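Local atomic coordinates of uncharacterized conserved (Bdellovibrio bacteriovorus, PDB entry 7O21), a protein that probably trims cell-wall peptidoglycan as an LD-carboxypeptidase of the YkuD family, an activity linked to the curved shape of this predatory bacterium. Residues 255-267 with 278-291. Residues are numbered along the deposited sequence; the frame is centred on the assembly and turned at random.
Sequences VQHNDQLLVKTLQ and GVKTIYALKSGDTY
Lys280 and Gln267 share a side-chain hydrogen bond across the antiparallel strands 260-267 and 278-287: Lys280 NZ donates to Gln267 OE1 at 2.8 Å, in the plane of the amide carbonyl and on a lone pair. The lysine reaches it by curling, bent at chi2, chi3 and chi4 (46°, 63° and 74°), and the same ammonium forms a salt bridge with Glu296. Backbone bonds pair Leu261 with Ala284, Val263 with Ile282, Thr265 with Lys280 and Gln267 with Gly278, two for each pair. Toward the turn at 257-260, Lys286 N adds one more to Asp259 O, at 2.9 Å.

Packing follows the two faces of the sheet. On one, Leu262 CD2 sits over the ring of Tyr283, 3.8 Å from its centroid, in a CH-pi contact, and the same methyl meets Thr281 CG2 at 3.5 Å. Farther along, the extended Lys264 chain brings its CE to 3.6 Å from Val279 CG1. On the other face Leu261 CD2 lies over the Tyr291 ring, 4.2 Å from the centroid, while Val263 packs beside Ile282.

The hairpin 260-270/275-287 lies between strands 246-257 and 290-300 in the antiparallel sheet of the NTF2-like domain. Trp201 and Trp205 of helix 184-206 pack against Ile282, Lys280 and Gln267; across the sheet, Leu121 and Phe122 of helix 121-126 meet Tyr283, whose hydroxyl hydrogen-bonds Glu297.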
# COMPACT_ATOMS: atom_id res chain seq x y z
N VAL A 255 -12.60 -0.30 17.09
CA VAL A 255 -11.80 -1.35 17.72
C VAL A 255 -10.87 -0.68 18.72
O VAL A 255 -10.18 0.28 18.40
CB VAL A 255 -10.99 -2.13 16.68
CG1 VAL A 255 -10.18 -3.23 17.35
CG2 VAL A 255 -11.93 -2.75 15.66
N GLN A 256 -10.85 -1.22 19.94
CA GLN A 256 -9.97 -0.71 20.99
C GLN A 256 -9.29 -1.90 21.64
O GLN A 256 -9.95 -2.72 22.28
CB GLN A 256 -10.77 0.08 22.03
CG GLN A 256 -9.92 1.09 22.79
CD GLN A 256 -8.98 0.44 23.79
OE1 GLN A 256 -7.74 0.47 23.62
NE2 GLN A 256 -9.55 -0.15 24.83
N HIS A 257 -7.98 -2.01 21.46
CA HIS A 257 -7.22 -3.13 21.99
C HIS A 257 -5.86 -2.64 22.47
O HIS A 257 -5.18 -1.90 21.76
CB HIS A 257 -7.07 -4.22 20.92
CG HIS A 257 -6.34 -5.42 21.39
ND1 HIS A 257 -5.04 -5.70 21.01
CD2 HIS A 257 -6.71 -6.42 22.21
CE1 HIS A 257 -4.65 -6.82 21.57
NE2 HIS A 257 -5.63 -7.28 22.32
N ASN A 258 -5.46 -3.06 23.68
CA ASN A 258 -4.17 -2.65 24.27
C ASN A 258 -4.13 -1.13 24.29
O ASN A 258 -5.06 -0.49 24.82
CB ASN A 258 -3.00 -3.32 23.57
CG ASN A 258 -2.83 -4.78 23.94
OD1 ASN A 258 -3.32 -5.22 24.97
ND2 ASN A 258 -2.12 -5.53 23.11
N ASP A 259 -3.11 -0.50 23.73
CA ASP A 259 -3.00 0.95 23.73
C ASP A 259 -3.72 1.61 22.56
O ASP A 259 -3.75 2.84 22.49
CB ASP A 259 -1.51 1.33 23.67
CG ASP A 259 -0.77 0.68 22.48
OD1 ASP A 259 -1.08 -0.48 22.10
OD2 ASP A 259 0.14 1.34 21.93
N GLN A 260 -4.33 0.84 21.66
CA GLN A 260 -4.74 1.33 20.35
C GLN A 260 -6.24 1.53 20.25
O GLN A 260 -7.04 0.79 20.83
CB GLN A 260 -4.33 0.31 19.28
CG GLN A 260 -2.83 0.20 19.09
CD GLN A 260 -2.43 -0.93 18.17
OE1 GLN A 260 -3.29 -1.63 17.61
NE2 GLN A 260 -1.14 -1.14 18.03
N LEU A 261 -6.62 2.56 19.49
CA LEU A 261 -8.01 2.81 19.10
C LEU A 261 -8.03 3.08 17.61
O LEU A 261 -7.26 3.91 17.12
CB LEU A 261 -8.59 4.03 19.84
CG LEU A 261 -9.98 4.51 19.42
CD1 LEU A 261 -11.05 3.47 19.73
CD2 LEU A 261 -10.33 5.84 20.08
N LEU A 262 -8.89 2.35 16.89
CA LEU A 262 -9.07 2.54 15.46
C LEU A 262 -10.55 2.80 15.22
O LEU A 262 -11.41 2.03 15.68
CB LEU A 262 -8.63 1.28 14.70
CG LEU A 262 -8.50 1.28 13.17
CD1 LEU A 262 -9.85 1.24 12.48
CD2 LEU A 262 -7.66 2.41 12.65
N VAL A 263 -10.85 3.89 14.52
CA VAL A 263 -12.21 4.25 14.13
C VAL A 263 -12.21 4.46 12.62
O VAL A 263 -11.35 5.17 12.10
CB VAL A 263 -12.67 5.53 14.85
CG1 VAL A 263 -14.06 5.92 14.42
CG2 VAL A 263 -12.65 5.31 16.37
N LYS A 264 -13.15 3.82 11.92
CA LYS A 264 -13.27 4.01 10.47
C LYS A 264 -14.73 4.28 10.13
O LYS A 264 -15.63 3.59 10.62
CB LYS A 264 -12.76 2.77 9.72
CG LYS A 264 -12.82 2.87 8.21
CD LYS A 264 -12.32 1.58 7.58
CE LYS A 264 -12.35 1.61 6.06
NZ LYS A 264 -11.65 0.40 5.48
N THR A 265 -14.95 5.31 9.30
CA THR A 265 -16.29 5.79 9.01
C THR A 265 -16.33 6.35 7.59
O THR A 265 -15.30 6.67 7.01
CB THR A 265 -16.71 6.86 10.04
OG1 THR A 265 -18.02 7.35 9.74
CG2 THR A 265 -15.75 8.03 10.01
N LEU A 266 -17.54 6.42 7.02
CA LEU A 266 -17.78 7.22 5.82
C LEU A 266 -18.15 8.63 6.26
O LEU A 266 -19.12 8.83 7.00
CB LEU A 266 -18.89 6.59 4.98
CG LEU A 266 -19.13 7.24 3.61
CD1 LEU A 266 -17.90 7.09 2.72
CD2 LEU A 266 -20.32 6.61 2.92
N GLN A 267 -17.36 9.61 5.83
CA GLN A 267 -17.47 10.98 6.30
C GLN A 267 -17.98 11.89 5.19
O GLN A 267 -17.47 11.86 4.07
CB GLN A 267 -16.09 11.46 6.73
CG GLN A 267 -15.98 12.95 7.06
CD GLN A 267 -14.54 13.38 7.23
OE1 GLN A 267 -13.91 13.09 8.25
NE2 GLN A 267 -13.98 14.03 6.22
N GLY A 278 -15.82 10.70 1.87
CA GLY A 278 -14.58 9.94 1.82
C GLY A 278 -14.51 9.02 3.01
O GLY A 278 -15.28 9.13 3.97
N VAL A 279 -13.57 8.09 2.92
CA VAL A 279 -13.34 7.12 3.98
C VAL A 279 -12.38 7.75 4.97
O VAL A 279 -11.25 8.11 4.61
CB VAL A 279 -12.79 5.82 3.40
CG1 VAL A 279 -12.50 4.83 4.52
CG2 VAL A 279 -13.78 5.22 2.40
N LYS A 280 -12.81 7.88 6.22
CA LYS A 280 -12.02 8.52 7.27
C LYS A 280 -11.58 7.43 8.26
O LYS A 280 -12.42 6.72 8.83
CB LYS A 280 -12.87 9.57 7.98
CG LYS A 280 -12.26 10.21 9.24
CD LYS A 280 -10.80 10.66 9.11
CE LYS A 280 -10.60 11.78 8.06
NZ LYS A 280 -11.09 13.10 8.54
N THR A 281 -10.27 7.26 8.41
CA THR A 281 -9.73 6.34 9.39
C THR A 281 -8.90 7.11 10.39
O THR A 281 -8.00 7.87 10.01
CB THR A 281 -8.85 5.28 8.73
OG1 THR A 281 -9.55 4.71 7.62
CG2 THR A 281 -8.53 4.20 9.72
N ILE A 282 -9.20 6.93 11.68
CA ILE A 282 -8.54 7.60 12.78
C ILE A 282 -7.77 6.56 13.58
O ILE A 282 -8.32 5.51 13.94
CB ILE A 282 -9.58 8.29 13.68
CG1 ILE A 282 -10.45 9.24 12.85
CG2 ILE A 282 -8.91 8.99 14.86
CD1 ILE A 282 -11.72 9.67 13.55
N TYR A 283 -6.49 6.82 13.83
CA TYR A 283 -5.63 5.97 14.64
C TYR A 283 -5.29 6.76 15.89
O TYR A 283 -4.79 7.89 15.79
CB TYR A 283 -4.33 5.67 13.90
CG TYR A 283 -4.47 4.94 12.58
CD1 TYR A 283 -4.91 5.60 11.44
CD2 TYR A 283 -4.16 3.60 12.49
CE1 TYR A 283 -5.03 4.94 10.23
CE2 TYR A 283 -4.29 2.92 11.28
CZ TYR A 283 -4.72 3.60 10.17
OH TYR A 283 -4.83 2.93 8.96
N ALA A 284 -5.57 6.19 17.06
CA ALA A 284 -5.33 6.90 18.32
C ALA A 284 -4.67 5.96 19.32
O ALA A 284 -4.74 4.74 19.19
CB ALA A 284 -6.62 7.51 18.90
N LEU A 285 -4.01 6.56 20.31
CA LEU A 285 -3.37 5.81 21.38
C LEU A 285 -3.86 6.34 22.72
O LEU A 285 -4.16 7.53 22.86
CB LEU A 285 -1.83 5.92 21.33
CG LEU A 285 -1.16 5.31 20.10
CD1 LEU A 285 0.34 5.64 20.09
CD2 LEU A 285 -1.40 3.79 20.02
N LYS A 286 -3.90 5.44 23.71
CA LYS A 286 -4.27 5.83 25.06
C LYS A 286 -3.39 6.96 25.57
O LYS A 286 -2.17 6.98 25.36
CB LYS A 286 -4.09 4.64 26.01
CG LYS A 286 -5.21 3.63 25.93
CD LYS A 286 -5.14 2.67 27.12
CE LYS A 286 -6.32 1.70 27.14
NZ LYS A 286 -7.53 2.34 27.73
N SER A 287 -4.03 7.91 26.25
CA SER A 287 -3.38 9.03 26.91
C SER A 287 -4.12 9.22 28.22
O SER A 287 -5.25 9.71 28.22
CB SER A 287 -3.51 10.29 26.06
OG SER A 287 -2.84 11.39 26.69
N GLY A 288 -3.50 8.82 29.33
CA GLY A 288 -4.18 8.89 30.61
C GLY A 288 -5.47 8.10 30.56
O GLY A 288 -5.48 6.90 30.27
N ASP A 289 -6.60 8.78 30.83
CA ASP A 289 -7.91 8.14 30.80
C ASP A 289 -8.66 8.37 29.49
O ASP A 289 -9.85 8.09 29.41
CB ASP A 289 -8.76 8.58 32.01
CG ASP A 289 -9.28 10.00 31.88
OD1 ASP A 289 -8.91 10.71 30.92
OD2 ASP A 289 -10.05 10.42 32.77
N THR A 290 -7.98 8.87 28.47
CA THR A 290 -8.64 9.13 27.19
C THR A 290 -7.72 8.69 26.05
O THR A 290 -6.89 7.80 26.25
CB THR A 290 -9.05 10.60 27.11
OG1 THR A 290 -9.79 10.84 25.91
CG2 THR A 290 -7.84 11.52 27.17
N TYR A 291 -7.85 9.32 24.88
CA TYR A 291 -7.12 8.93 23.68
C TYR A 291 -6.66 10.17 22.94
O TYR A 291 -7.32 11.21 22.98
CB TYR A 291 -8.00 8.08 22.74
CG TYR A 291 -8.25 6.72 23.30
CD1 TYR A 291 -9.33 6.49 24.15
CD2 TYR A 291 -7.38 5.66 23.04
CE1 TYR A 291 -9.55 5.25 24.70
CE2 TYR A 291 -7.60 4.42 23.59
CZ TYR A 291 -8.68 4.23 24.42
OH TYR A 291 -8.90 2.99 24.97